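Local coordinates for protein putative phosphatase (DUF442) (Shewanella putrefaciens CN-32, PDB 3GXH) that probably acts as a phosphatase of the tyrosine or dual-specificity type, removing phosphate groups from a substrate not yet identified, at residues 25-30 and 103-108; 43-48 and 71-76; 4-9 and 37-42; 14-19 and 130-135. All blocks are in the same frame, centred on the assembly; numbering follows the deposited sequence. Where two conformers were deposited one is given.

Contact 1. Residues 25-30 and 103-108; sequences SGLPNE and HCLANY. With SO4 (sulfate ion), chain D; EDO (1,2-ethanediol), chain G.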
loop_
_atom_site.group_PDB
_atom_site.type_symbol
_atom_site.label_atom_id
_atom_site.label_comp_id
_atom_site.label_asym_id
_atom_site.label_seq_id
_atom_site.Cartn_x
_atom_site.Cartn_y
_atom_site.Cartn_z
ATOM N N SER A 25 3.866 1.087 2.816
ATOM C CA SER A 25 4.282 1.849 3.984
ATOM C C SER A 25 3.145 2.427 4.758
ATOM O O SER A 25 1.976 2.363 4.366
ATOM C CB SER A 25 5.235 2.979 3.584
ATOM O OG SER A 25 4.604 4.094 2.969
ATOM N N GLY A 26 3.524 3.036 5.867
ATOM C CA GLY A 26 2.693 3.990 6.539
ATOM C C GLY A 26 2.790 5.362 5.924
ATOM O O GLY A 26 3.172 5.547 4.774
ATOM N N LEU A 27 2.396 6.406 6.683
ATOM C CA LEU A 27 2.140 7.701 6.053
ATOM C C LEU A 27 3.405 8.511 5.860
ATOM O O LEU A 27 4.008 8.918 6.852
ATOM C CB LEU A 27 1.163 8.498 6.932
ATOM C CG LEU A 27 0.746 9.892 6.421
ATOM C CD1 LEU A 27 0.128 9.799 5.065
ATOM C CD2 LEU A 27 -0.219 10.506 7.433
ATOM N N PRO A 28 3.812 8.784 4.628
ATOM C CA PRO A 28 4.951 9.692 4.440
ATOM C C PRO A 28 4.626 11.104 4.860
ATOM O O PRO A 28 3.494 11.521 4.631
ATOM C CB PRO A 28 5.259 9.610 2.915
ATOM C CG PRO A 28 4.569 8.313 2.514
ATOM C CD PRO A 28 3.324 8.309 3.334
ATOM N N ASN A 29 5.536 11.828 5.498
ATOM C CA ASN A 29 5.365 13.251 5.656
ATOM C C ASN A 29 5.713 13.941 4.344
ATOM O O ASN A 29 6.095 13.320 3.356
ATOM C CB ASN A 29 6.178 13.758 6.849
ATOM C CG ASN A 29 7.644 13.627 6.683
ATOM O OD1 ASN A 29 8.201 13.710 5.590
ATOM N ND2 ASN A 29 8.316 13.434 7.811
ATOM N N GLU A 30 5.522 15.251 4.271
ATOM C CA GLU A 30 5.662 15.971 3.042
ATOM C C GLU A 30 7.030 15.808 2.428
ATOM O O GLU A 30 7.178 15.472 1.237
ATOM C CB GLU A 30 5.318 17.464 3.216
ATOM C CG GLU A 30 5.479 18.264 1.929
ATOM C CD GLU A 30 4.921 19.679 2.008
ATOM O OE1 GLU A 30 4.196 20.026 2.980
ATOM O OE2 GLU A 30 5.216 20.473 1.074
ATOM N N HIS A 103 0.209 2.886 0.417
ATOM C CA HIS A 103 0.364 3.217 1.832
ATOM C C HIS A 103 -0.914 3.525 2.529
ATOM O O HIS A 103 -1.951 3.777 1.925
ATOM C CB HIS A 103 1.335 4.403 1.985
ATOM C CG HIS A 103 0.686 5.737 1.792
ATOM N ND1 HIS A 103 0.060 6.394 2.848
ATOM C CD2 HIS A 103 0.572 6.551 0.717
ATOM C CE1 HIS A 103 -0.426 7.547 2.393
ATOM N NE2 HIS A 103 -0.155 7.656 1.109
ATOM N N CYS A 104 -0.793 3.586 3.843
ATOM C CA CYS A 104 -1.861 4.064 4.686
ATOM C C CYS A 104 -1.190 4.803 5.863
ATOM O O CYS A 104 -0.234 5.568 5.592
ATOM C CB CYS A 104 -2.796 2.922 5.118
ATOM S SG CYS A 104 -1.846 1.460 5.606
ATOM N N LEU A 105 -1.635 4.642 7.102
ATOM C CA LEU A 105 -0.971 5.337 8.208
ATOM C C LEU A 105 0.157 4.515 8.787
ATOM O O LEU A 105 1.226 5.038 9.033
ATOM C CB LEU A 105 -1.964 5.696 9.312
ATOM C CG LEU A 105 -1.407 6.407 10.547
ATOM C CD1 LEU A 105 -0.660 7.653 10.175
ATOM C CD2 LEU A 105 -2.508 6.674 11.568
ATOM N N ALA A 106 -0.105 3.229 9.006
ATOM C CA ALA A 106 0.844 2.332 9.629
ATOM C C ALA A 106 1.109 0.986 8.934
ATOM O O ALA A 106 1.635 0.056 9.526
ATOM C CB ALA A 106 0.458 2.121 11.126
ATOM N N ASN A 107 0.730 0.937 7.674
ATOM C CA ASN A 107 0.964 -0.183 6.790
ATOM C C ASN A 107 0.161 -1.434 7.125
ATOM O O ASN A 107 0.542 -2.508 6.677
ATOM C CB ASN A 107 2.463 -0.506 6.633
ATOM C CG ASN A 107 2.804 -1.189 5.264
ATOM O OD1 ASN A 107 1.964 -1.307 4.385
ATOM N ND2 ASN A 107 4.042 -1.571 5.112
ATOM N N TYR A 108 -0.986 -1.310 7.802
ATOM C CA TYR A 108 -1.848 -2.497 7.984
ATOM C C TYR A 108 -2.661 -2.712 6.709
ATOM O O TYR A 108 -2.523 -3.731 6.012
ATOM C CB TYR A 108 -2.781 -2.343 9.157
ATOM C CG TYR A 108 -2.149 -2.629 10.486
ATOM C CD1 TYR A 108 -1.202 -1.795 11.032
ATOM C CD2 TYR A 108 -2.574 -3.697 11.236
ATOM C CE1 TYR A 108 -0.698 -2.029 12.325
ATOM C CE2 TYR A 108 -2.052 -3.961 12.529
ATOM C CZ TYR A 108 -1.110 -3.103 13.042
ATOM O OH TYR A 108 -0.593 -3.312 14.331
HETATM S S SO4 D . -3.375 1.462 9.009
HETATM O O1 SO4 D . -2.054 0.955 9.217
HETATM O O2 SO4 D . -4.141 1.482 10.255
HETATM O O3 SO4 D . -3.305 2.822 8.490
HETATM O O4 SO4 D . -4.037 0.653 7.967
HETATM C C1 EDO G . 3.023 10.602 9.512
HETATM O O1 EDO G . 3.725 11.109 8.584
HETATM C C2 EDO G . 3.777 9.437 10.182
HETATM O O2 EDO G . 2.973 8.951 11.235
#

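Contact 2. Residues 43-48 and 71-76; sequences VVINLM and VYIPVD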
loop_
_atom_site.group_PDB
_atom_site.type_symbol
_atom_site.label_atom_id
_atom_site.label_comp_id
_atom_site.label_asym_id
_atom_site.label_seq_id
_atom_site.Cartn_x
_atom_site.Cartn_y
_atom_site.Cartn_z
ATOM N N VAL A 43 4.226 6.281 -8.741
ATOM C CA VAL A 43 2.810 6.381 -8.413
ATOM C C VAL A 43 2.668 6.129 -6.922
ATOM O O VAL A 43 3.297 5.210 -6.365
ATOM C CB VAL A 43 2.043 5.283 -9.137
ATOM C CG1 VAL A 43 0.514 5.445 -8.884
ATOM C CG2 VAL A 43 2.391 5.171 -10.644
ATOM N N VAL A 44 1.816 6.926 -6.262
ATOM C CA VAL A 44 1.460 6.693 -4.892
ATOM C C VAL A 44 -0.019 6.349 -4.819
ATOM O O VAL A 44 -0.834 7.137 -5.348
ATOM C CB VAL A 44 1.720 7.936 -4.021
ATOM C CG1 VAL A 44 1.202 7.700 -2.588
ATOM C CG2 VAL A 44 3.222 8.262 -3.982
ATOM N N ILE A 45 -0.348 5.203 -4.236
ATOM C CA ILE A 45 -1.708 4.723 -4.025
ATOM C C ILE A 45 -1.980 4.820 -2.540
ATOM O O ILE A 45 -1.345 4.154 -1.745
ATOM C CB ILE A 45 -1.947 3.301 -4.573
ATOM C CG1 ILE A 45 -1.548 3.236 -6.054
ATOM C CG2 ILE A 45 -3.405 2.905 -4.302
ATOM C CD1 ILE A 45 -1.682 1.840 -6.624
ATOM N N ASN A 46 -2.912 5.702 -2.172
ATOM C CA ASN A 46 -3.231 6.032 -0.780
ATOM C C ASN A 46 -4.524 5.368 -0.405
ATOM O O ASN A 46 -5.569 5.605 -1.013
ATOM C CB ASN A 46 -3.385 7.539 -0.657
ATOM C CG ASN A 46 -3.738 7.995 0.731
ATOM O OD1 ASN A 46 -3.620 7.229 1.727
ATOM N ND2 ASN A 46 -4.234 9.242 0.798
ATOM N N LEU A 47 -4.441 4.476 0.591
ATOM C CA LEU A 47 -5.610 3.743 1.154
ATOM C C LEU A 47 -6.171 4.374 2.433
ATOM O O LEU A 47 -7.135 3.874 2.979
ATOM C CB LEU A 47 -5.256 2.278 1.445
ATOM C CG LEU A 47 -4.617 1.477 0.333
ATOM C CD1 LEU A 47 -4.332 0.056 0.796
ATOM C CD2 LEU A 47 -5.430 1.471 -0.982
HETATM N N MSE A 48 -5.524 5.430 2.911
HETATM C CA MSE A 48 -5.931 6.097 4.140
HETATM C C MSE A 48 -7.043 7.099 3.887
HETATM O O MSE A 48 -6.850 8.042 3.147
HETATM C CB MSE A 48 -4.716 6.805 4.730
HETATM C CG MSE A 48 -4.992 7.649 5.952
HETATM SE SE MSE A 48 -3.347 8.442 6.582
HETATM C CE MSE A 48 -3.939 9.028 8.351
ATOM N N VAL A 71 -3.190 8.114 -6.766
ATOM C CA VAL A 71 -4.426 7.324 -6.761
ATOM C C VAL A 71 -4.952 7.248 -5.342
ATOM O O VAL A 71 -4.183 6.851 -4.416
ATOM C CB VAL A 71 -4.203 5.919 -7.357
ATOM C CG1 VAL A 71 -5.540 5.191 -7.471
ATOM C CG2 VAL A 71 -3.450 5.969 -8.684
ATOM N N TYR A 72 -6.233 7.567 -5.130
ATOM C CA TYR A 72 -6.850 7.573 -3.824
ATOM C C TYR A 72 -7.957 6.531 -3.792
ATOM O O TYR A 72 -8.948 6.641 -4.489
ATOM C CB TYR A 72 -7.433 8.965 -3.550
ATOM C CG TYR A 72 -8.201 9.116 -2.272
ATOM C CD1 TYR A 72 -7.597 8.790 -1.037
ATOM C CD2 TYR A 72 -9.480 9.566 -2.262
ATOM C CE1 TYR A 72 -8.270 9.007 0.117
ATOM C CE2 TYR A 72 -10.187 9.735 -1.065
ATOM C CZ TYR A 72 -9.563 9.452 0.120
ATOM O OH TYR A 72 -10.267 9.631 1.323
ATOM N N ILE A 73 -7.762 5.500 -2.976
ATOM C CA ILE A 73 -8.690 4.394 -2.769
ATOM C C ILE A 73 -8.877 4.229 -1.263
ATOM O O ILE A 73 -8.246 3.352 -0.649
ATOM C CB ILE A 73 -8.200 3.097 -3.482
ATOM C CG1 ILE A 73 -7.967 3.327 -4.957
ATOM C CG2 ILE A 73 -9.214 1.932 -3.264
ATOM C CD1 ILE A 73 -7.293 2.199 -5.698
ATOM N N PRO A 74 -9.724 5.053 -0.643
ATOM C CA PRO A 74 -9.784 4.983 0.811
ATOM C C PRO A 74 -10.441 3.707 1.271
ATOM O O PRO A 74 -11.478 3.310 0.740
ATOM C CB PRO A 74 -10.669 6.189 1.165
ATOM C CG PRO A 74 -11.502 6.451 -0.057
ATOM C CD PRO A 74 -10.547 6.153 -1.193
ATOM N N VAL A 75 -9.894 3.097 2.309
ATOM C CA VAL A 75 -10.386 1.806 2.807
ATOM C C VAL A 75 -10.818 2.039 4.246
ATOM O O VAL A 75 -10.053 2.522 5.096
ATOM C CB VAL A 75 -9.291 0.741 2.763
ATOM C CG1 VAL A 75 -9.770 -0.587 3.389
ATOM C CG2 VAL A 75 -8.849 0.521 1.324
ATOM N N ASP A 76 -12.085 1.683 4.517
ATOM C CA ASP A 76 -12.627 1.775 5.845
ATOM C C ASP A 76 -12.085 0.635 6.682
ATOM O O ASP A 76 -12.202 -0.522 6.312
ATOM C CB ASP A 76 -14.171 1.674 5.776
ATOM C CG ASP A 76 -14.801 1.755 7.157
ATOM O OD1 ASP A 76 -14.808 2.837 7.720
ATOM O OD2 ASP A 76 -15.263 0.733 7.676
#

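Contact 3. Residues 4-9 and 37-42; sequences ESIENL and KQAGVD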
loop_
_atom_site.group_PDB
_atom_site.type_symbol
_atom_site.label_atom_id
_atom_site.label_comp_id
_atom_site.label_asym_id
_atom_site.label_seq_id
_atom_site.Cartn_x
_atom_site.Cartn_y
_atom_site.Cartn_z
ATOM N N GLU A 4 21.696 4.583 -2.638
ATOM C CA GLU A 4 21.615 5.651 -1.655
ATOM C C GLU A 4 20.198 6.258 -1.562
ATOM O O GLU A 4 19.696 6.447 -0.456
ATOM C CB GLU A 4 22.639 6.744 -1.947
ATOM C CG GLU A 4 22.616 7.903 -0.942
ATOM C CD GLU A 4 23.843 8.801 -1.041
ATOM O OE1 GLU A 4 24.578 8.704 -2.051
ATOM O OE2 GLU A 4 24.063 9.603 -0.105
ATOM N N SER A 5 19.545 6.559 -2.691
ATOM C CA SER A 5 18.182 7.104 -2.637
ATOM C C SER A 5 17.191 6.122 -1.991
ATOM O O SER A 5 16.204 6.537 -1.423
ATOM C CB SER A 5 17.682 7.496 -4.028
ATOM O OG SER A 5 17.650 6.367 -4.887
ATOM N N ILE A 6 17.478 4.820 -2.065
ATOM C CA ILE A 6 16.578 3.755 -1.563
ATOM C C ILE A 6 16.726 3.445 -0.037
ATOM O O ILE A 6 15.771 3.267 0.762
ATOM C CB ILE A 6 16.836 2.494 -2.394
ATOM C CG1 ILE A 6 16.266 2.699 -3.787
ATOM C CG2 ILE A 6 16.263 1.297 -1.751
ATOM C CD1 ILE A 6 17.104 1.907 -4.890
ATOM N N GLU A 7 17.964 3.359 0.360
ATOM C CA GLU A 7 18.272 3.424 1.781
ATOM C C GLU A 7 17.728 4.748 2.327
ATOM O O GLU A 7 17.417 4.810 3.502
ATOM C CB GLU A 7 19.773 3.272 2.075
ATOM C CG GLU A 7 20.646 4.411 1.613
ATOM C CD GLU A 7 22.117 4.238 1.992
ATOM O OE1 GLU A 7 22.484 3.181 2.551
ATOM O OE2 GLU A 7 22.903 5.165 1.727
ATOM N N ASN A 8 17.560 5.765 1.479
ATOM C CA ASN A 8 17.020 7.033 1.921
ATOM C C ASN A 8 15.516 6.983 2.177
ATOM O O ASN A 8 14.990 7.977 2.662
ATOM C CB ASN A 8 17.357 8.198 0.969
ATOM C CG ASN A 8 18.776 8.772 1.204
ATOM O OD1 ASN A 8 19.508 8.338 2.091
ATOM N ND2 ASN A 8 19.133 9.776 0.420
ATOM N N LEU A 9 14.843 5.864 1.949
ATOM C CA LEU A 9 13.434 5.708 2.280
ATOM C C LEU A 9 13.199 5.079 3.659
ATOM O O LEU A 9 12.049 4.919 4.061
ATOM C CB LEU A 9 12.761 4.821 1.238
ATOM C CG LEU A 9 12.886 5.331 -0.198
ATOM C CD1 LEU A 9 12.046 4.385 -1.150
ATOM C CD2 LEU A 9 12.404 6.772 -0.383
ATOM N N LYS A 37 10.156 10.224 -4.673
ATOM C CA LYS A 37 10.407 10.556 -6.069
ATOM C C LYS A 37 11.876 10.299 -6.430
ATOM O O LYS A 37 12.191 9.744 -7.481
ATOM C CB LYS A 37 10.057 12.013 -6.367
ATOM C CG LYS A 37 10.376 12.493 -7.819
ATOM C CD LYS A 37 9.531 11.763 -8.839
ATOM C CE LYS A 37 9.894 12.172 -10.260
ATOM N NZ LYS A 37 8.894 11.625 -11.249
ATOM N N GLN A 38 12.775 10.757 -5.573
ATOM C CA GLN A 38 14.203 10.628 -5.836
ATOM C C GLN A 38 14.644 9.184 -5.913
ATOM O O GLN A 38 15.607 8.873 -6.623
ATOM C CB GLN A 38 14.987 11.398 -4.775
ATOM C CG GLN A 38 14.887 12.910 -4.948
ATOM C CD GLN A 38 15.087 13.766 -3.677
ATOM O OE1 GLN A 38 14.660 14.934 -3.648
ATOM N NE2 GLN A 38 15.725 13.216 -2.652
ATOM N N ALA A 39 13.952 8.292 -5.207
ATOM C CA ALA A 39 14.231 6.842 -5.258
ATOM C C ALA A 39 13.658 6.170 -6.494
ATOM O O ALA A 39 13.908 4.993 -6.723
ATOM C CB ALA A 39 13.697 6.139 -4.016
ATOM N N GLY A 40 12.856 6.892 -7.260
ATOM C CA GLY A 40 12.279 6.326 -8.477
ATOM C C GLY A 40 10.820 5.903 -8.396
ATOM O O GLY A 40 10.299 5.299 -9.342
ATOM N N VAL A 41 10.144 6.208 -7.295
ATOM C CA VAL A 41 8.740 5.889 -7.218
ATOM C C VAL A 41 7.957 6.762 -8.222
ATOM O O VAL A 41 8.184 7.978 -8.319
ATOM C CB VAL A 41 8.157 6.046 -5.794
ATOM C CG1 VAL A 41 6.623 5.791 -5.760
ATOM C CG2 VAL A 41 8.909 5.084 -4.848
ATOM N N ASP A 42 7.022 6.152 -8.977
ATOM C CA ASP A 42 6.254 6.832 -10.008
ATOM C C ASP A 42 4.819 7.156 -9.561
ATOM O O ASP A 42 4.253 8.134 -10.028
ATOM C CB ASP A 42 6.153 5.933 -11.246
ATOM C CG ASP A 42 7.472 5.633 -11.883
ATOM O OD1 ASP A 42 8.215 6.583 -12.207
ATOM O OD2 ASP A 42 7.818 4.422 -12.080
HETATM O O HOH W 1 17.343 10.939 -1.751
#

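Contact 4. Residues 14-19 and 130-135; sequences ALQQQA and TMTPWN. With SO4 (sulfate ion), chain F.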
loop_
_atom_site.group_PDB
_atom_site.type_symbol
_atom_site.label_atom_id
_atom_site.label_comp_id
_atom_site.label_asym_id
_atom_site.label_seq_id
_atom_site.Cartn_x
_atom_site.Cartn_y
_atom_site.Cartn_z
ATOM N N ALA A 14 6.945 2.487 8.867
ATOM C CA ALA A 14 6.504 1.135 8.488
ATOM C C ALA A 14 6.767 0.779 7.038
ATOM O O ALA A 14 6.056 -0.057 6.456
ATOM C CB ALA A 14 5.028 0.918 8.853
ATOM N N LEU A 15 7.815 1.344 6.449
ATOM C CA LEU A 15 8.162 1.027 5.050
ATOM C C LEU A 15 8.682 -0.380 4.868
ATOM O O LEU A 15 9.566 -0.842 5.609
ATOM C CB LEU A 15 9.130 2.059 4.472
ATOM C CG LEU A 15 9.287 1.897 2.923
ATOM C CD1 LEU A 15 9.157 3.173 2.171
ATOM C CD2 LEU A 15 10.625 1.306 2.760
ATOM N N GLN A 16 8.126 -1.073 3.885
ATOM C CA GLN A 16 8.546 -2.422 3.557
ATOM C C GLN A 16 8.473 -2.626 2.081
ATOM O O GLN A 16 7.380 -2.530 1.476
ATOM C CB GLN A 16 7.639 -3.460 4.232
ATOM C CG GLN A 16 8.123 -4.914 4.049
ATOM C CD GLN A 16 7.338 -5.927 4.868
ATOM O OE1 GLN A 16 6.863 -5.634 5.962
ATOM N NE2 GLN A 16 7.197 -7.118 4.334
ATOM N N GLN A 17 9.602 -2.994 1.490
ATOM C CA GLN A 17 9.630 -3.337 0.078
ATOM C C GLN A 17 9.020 -4.705 -0.112
ATOM O O GLN A 17 9.446 -5.671 0.491
ATOM C CB GLN A 17 11.039 -3.352 -0.437
ATOM C CG GLN A 17 11.103 -3.787 -1.839
ATOM C CD GLN A 17 11.893 -2.819 -2.615
ATOM O OE1 GLN A 17 11.317 -2.002 -3.370
ATOM N NE2 GLN A 17 13.208 -2.801 -2.374
ATOM N N GLN A 18 7.999 -4.788 -0.918
ATOM C CA GLN A 18 7.241 -5.973 -1.142
ATOM C C GLN A 18 7.732 -6.725 -2.380
ATOM O O GLN A 18 7.680 -7.970 -2.402
ATOM C CB GLN A 18 5.759 -5.680 -1.214
ATOM C CG GLN A 18 5.162 -5.068 0.087
ATOM C CD GLN A 18 5.125 -6.063 1.249
ATOM O OE1 GLN A 18 5.597 -7.218 1.147
ATOM N NE2 GLN A 18 4.588 -5.599 2.388
ATOM N N ALA A 19 8.279 -5.971 -3.335
ATOM C CA ALA A 19 8.819 -6.478 -4.597
ATOM C C ALA A 19 9.684 -5.395 -5.222
ATOM O O ALA A 19 9.654 -4.254 -4.805
ATOM C CB ALA A 19 7.714 -6.820 -5.499
ATOM N N THR A 130 4.948 -10.766 4.315
ATOM C CA THR A 130 4.358 -9.603 3.658
ATOM C C THR A 130 3.647 -8.697 4.685
ATOM O O THR A 130 3.736 -7.457 4.574
ATOM C CB THR A 130 3.390 -10.053 2.548
ATOM O OG1 THR A 130 4.094 -10.822 1.575
ATOM C CG2 THR A 130 2.813 -8.839 1.827
HETATM N N MSE A 131 2.975 -9.335 5.629
HETATM C CA MSE A 131 2.115 -8.624 6.586
HETATM C C MSE A 131 2.780 -8.458 7.933
HETATM O O MSE A 131 2.140 -8.352 8.953
HETATM C CB MSE A 131 0.735 -9.269 6.708
HETATM C CG MSE A 131 -0.086 -9.160 5.394
HETATM SE SE MSE A 131 -1.722 -10.177 5.458
HETATM C CE MSE A 131 -2.649 -9.259 6.930
ATOM N N THR A 132 4.098 -8.297 7.883
ATOM C CA THR A 132 4.893 -8.027 9.078
ATOM C C THR A 132 4.328 -6.877 9.944
ATOM O O THR A 132 4.304 -6.990 11.161
ATOM C CB THR A 132 6.395 -7.845 8.681
ATOM O OG1 THR A 132 6.930 -9.138 8.326
ATOM C CG2 THR A 132 7.206 -7.276 9.842
ATOM N N PRO A 133 3.819 -5.800 9.321
ATOM C CA PRO A 133 3.294 -4.712 10.131
ATOM C C PRO A 133 2.130 -5.061 10.988
ATOM O O PRO A 133 1.861 -4.342 11.934
ATOM C CB PRO A 133 2.870 -3.669 9.077
ATOM C CG PRO A 133 3.822 -3.908 7.946
ATOM C CD PRO A 133 3.877 -5.408 7.894
ATOM N N TRP A 134 1.442 -6.165 10.689
ATOM C CA TRP A 134 0.309 -6.632 11.465
ATOM C C TRP A 134 0.716 -7.190 12.807
ATOM O O TRP A 134 -0.127 -7.415 13.652
ATOM C CB TRP A 134 -0.562 -7.671 10.695
ATOM C CG TRP A 134 -1.358 -7.024 9.641
ATOM C CD1 TRP A 134 -0.879 -6.470 8.494
ATOM C CD2 TRP A 134 -2.781 -6.843 9.608
ATOM N NE1 TRP A 134 -1.909 -5.973 7.751
ATOM C CE2 TRP A 134 -3.082 -6.143 8.423
ATOM C CE3 TRP A 134 -3.825 -7.141 10.494
ATOM C CZ2 TRP A 134 -4.370 -5.765 8.093
ATOM C CZ3 TRP A 134 -5.120 -6.781 10.136
ATOM C CH2 TRP A 134 -5.380 -6.116 8.950
ATOM N N ASN A 135 2.011 -7.471 12.954
ATOM C CA ASN A 135 2.538 -7.969 14.199
ATOM C C ASN A 135 1.688 -9.089 14.734
ATOM O O ASN A 135 1.352 -9.096 15.922
ATOM C CB ASN A 135 2.618 -6.810 15.202
ATOM C CG ASN A 135 3.663 -7.036 16.230
ATOM O OD1 ASN A 135 3.365 -7.136 17.420
ATOM N ND2 ASN A 135 4.908 -7.165 15.784
HETATM S S SO4 F . 7.776 1.930 12.152
HETATM O O1 SO4 F . 8.295 0.622 12.402
HETATM O O2 SO4 F . 6.383 1.797 11.776
HETATM O O3 SO4 F . 7.800 2.804 13.351
HETATM O O4 SO4 F . 8.546 2.521 11.138
HETATM O O HOH W 2 6.032 -9.622 -0.298
#

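Contact 1. Residues 25-30 and 103-108
Cys104 N donates to Ser25 O at 3.1 Å, carrying the parallel pairing of strands 22-25 and 100-103 to its end. A second backbone bond, from Leu27 N to Leu105 O at 3.0 Å, is bent at the hydrogen, and its donor stands well above the carbonyl plane. Among the polar side chains, His103 has both ring nitrogens engaged. Its CG sits between the backbone N and the carbonyl carbon (chi1 83°), and from there ND1 reaches Cys104 O in the ring plane along an almost straight bond (175°), while NE2 meets Glu59. Asn107 lies against Ser25 but spends its ND2 on Ala14 O and Ser24 OG. Two of the apolar contacts are with the same imidazole: Pro28 CD covers one face in a CH-pi contact, 3.9 Å from the ring centroid and 11° off its normal, and Leu27 CD1 approaches His103 CE1 at 3.5 Å. Apart from the ring, Leu27 CB touches Leu105 CD1 at 3.8 Å. The anion is bound by 103-108, through backbone amides: Leu105 N meets sulfate O3 at 2.8 Å and Tyr108 N its O1 at 2.9 Å, with Ala106 N and Arg109 N also bonding to the ion. The sequence resembles the phosphate-binding loop (HCX5R) of the cysteine phosphatases, though with four residues between Cys104 and Arg109 where the usual motif has five. The sulfate probably occupies the place of a substrate phosphate, and the chemistry implies a cradle of backbone N-H groups, braced by backbone bonds to Ser25 and Leu27.

Contact 2. Residues 43-48 and 71-76
Ile45 lies beside Val71 with both side chains pointing the same way, its CG1 4.0 Å from Val71 CB. The other branch of Ile45 reaches on to the tip of Ile73, with Ile45 CG2 4.2 Å from Ile73 CD1. Ahead of this pair Val43 CG1 touches Val71 CG2, and beyond it Leu47 CD2 rests on the flank of Ile73, so the apolar row runs the length of the pairing. Helix 82-94 covers it, with Phe88 and Met92 on Ile45 and Ala91 on Val71. The backbones themselves are in parallel register: Val71 N bonds to Val44 O, Asn46 N to Val71 O at 2.8 Å, and Ile73 N to Asn46 O, each lying nearly along the C=O axis. These are the two strands of a beta-alpha-beta unit, 43-46 and 69-72, joined through helix 59-65 and forming one margin of the five-stranded sheet. Pairing persists past the strand ends, where Val75 N meets Leu47 O at 2.9 Å and Leu47 CA-H points at Ile73 O (3.2 Å between CA and O, 160° at the hydrogen). Asn46 and Tyr72 project from the other face of the sheet, amide and ring planes 50° apart. Asn46 OD1 accepts from Met48 N at 2.9 Å, an Asx turn that bends the chain as it leaves the strand, while its ND2 goes to Tyr70 OH. Pro74 CD lies 3.5 Å above the centre of the Tyr72 ring, Met48 O approaches Tyr72 CE1 at the edge in the ring plane at 3.5 Å, and the hydroxyl bonds to Asp50 N.

Contact 3. Residues 4-9 and 37-42
Ser5 and Ala39 bring the two backbones closest, with CA atoms 4.7 Å apart, where the short helix 3-7 meets the end of helix 30-38. Segment 4-9 carries the last turn of helix 3-7 and the residues that follow it. In 37-42, Gly40 N bonds back to Lys37 O at 2.9 Å, and the positive phi of Gly40 (103°) then turns the chain out of the helix. The side chains meet chiefly around Ala39, which accounts for the largest share of the 201 Å² buried. Its CB faces the N-terminal helix and lies 3.6 Å from Ser5 O. Leu9 closes over the same methyl with the forked end of its chain: CG stands anti to the carbonyl carbon (chi1 -57°), and CD1 comes to 3.7 Å from Ala39 CB, with CD2 only slightly farther. Ile6 CG1 makes a looser contact with that methyl at 4.3 Å. Leu9 is the buried member of the group, extending inward onto Leu35, Leu36 and Leu23. Ser5 CB presses on Gln38 O at 3.6 Å, while its hydroxyl, modelled in two conformers, bonds to Asn2 O in the one described here. On the exposed side a single water accepts from both amides, 3.0 Å from Asn8 ND2 and 2.9 Å from Gln38 NE2, and so links side chains that do not touch directly. The turn at Gly40 is a Schellman motif, the glycine-ended C-terminus of a helix, and here it leads helix 30-38 into strand 43-46 while the N-terminal helix packs over the residue just before the glycine.

Contact 4. Residues 14-19 and 130-135
Gln18 NE2 donates to Thr130 O at 3.0 Å, a direct hydrogen bond between the two segments. It falls on a lone pair in the carbonyl plane, with the oxygen close to the amide plane of Gln18 and an angle of 157° at the hydrogen. The same amide leans over the threonine methyl, Gln18 OE1 to Thr130 CG2 at 3.3 Å. Gln18 reaches this position because its chain folds at chi2 (-69°), which turns CD back toward the helix end. Beside it, Gln16 uses the other end of its amide: OE1 abuts Thr132 CB at 3.5 Å and Pro133 CD at 3.6 Å, and its chain crosses that of Thr132 at about a right angle. A water joins the segments as well, 2.8 Å from Gln18 OE1 and 3.0 Å from Thr130 OG1, although other acceptors nearby compete for its protons. In the next shell, Gln16 NE2 bonds to Gln129 O, to which Thr132 OG1 also bonds. Gln18 NE2 has a second partner in Ser24 OG, and Thr130 OG1 bonds to Asn126 O. The glutamines themselves are set by the antiparallel pairing of strand 16-19 with 22-25, an edge of the sheet interrupted by a classic beta bulge at Gln18 and Ala19. Trp134 N bonds back to Met131 O at 2.9 Å, closing the 3-10 turn that presents Thr132 and Pro133. Helix 127-130 thus ends with the carbonyls of Gln129 and Thr130 each receiving a side-chain amide, which probably offsets the partial negative charge of a helix C-terminus.

Overall arrangement
Contacts 1 and 2 are buried and share the sheet: His103 of contact 1 belongs to strand 100-103, which lies between strands 22-25 and 43-46, and its N and O pair with Ile45 and Leu47 of contact 2. Backbone bonds dominate both, but contact 2 adds an apolar row whereas contact 1 turns its amides on an anion. Contacts 3 and 4 lie at the surface and rely on side chains and water, contact 3 around an alanine methyl, contact 4 around glutamine amides. Contact 4 backs contact 1 through the bond from Trp134 NE1 to Tyr108 O. Contact 3, about 20 Å centre to centre from contact 2, adjoins it only along the sequence.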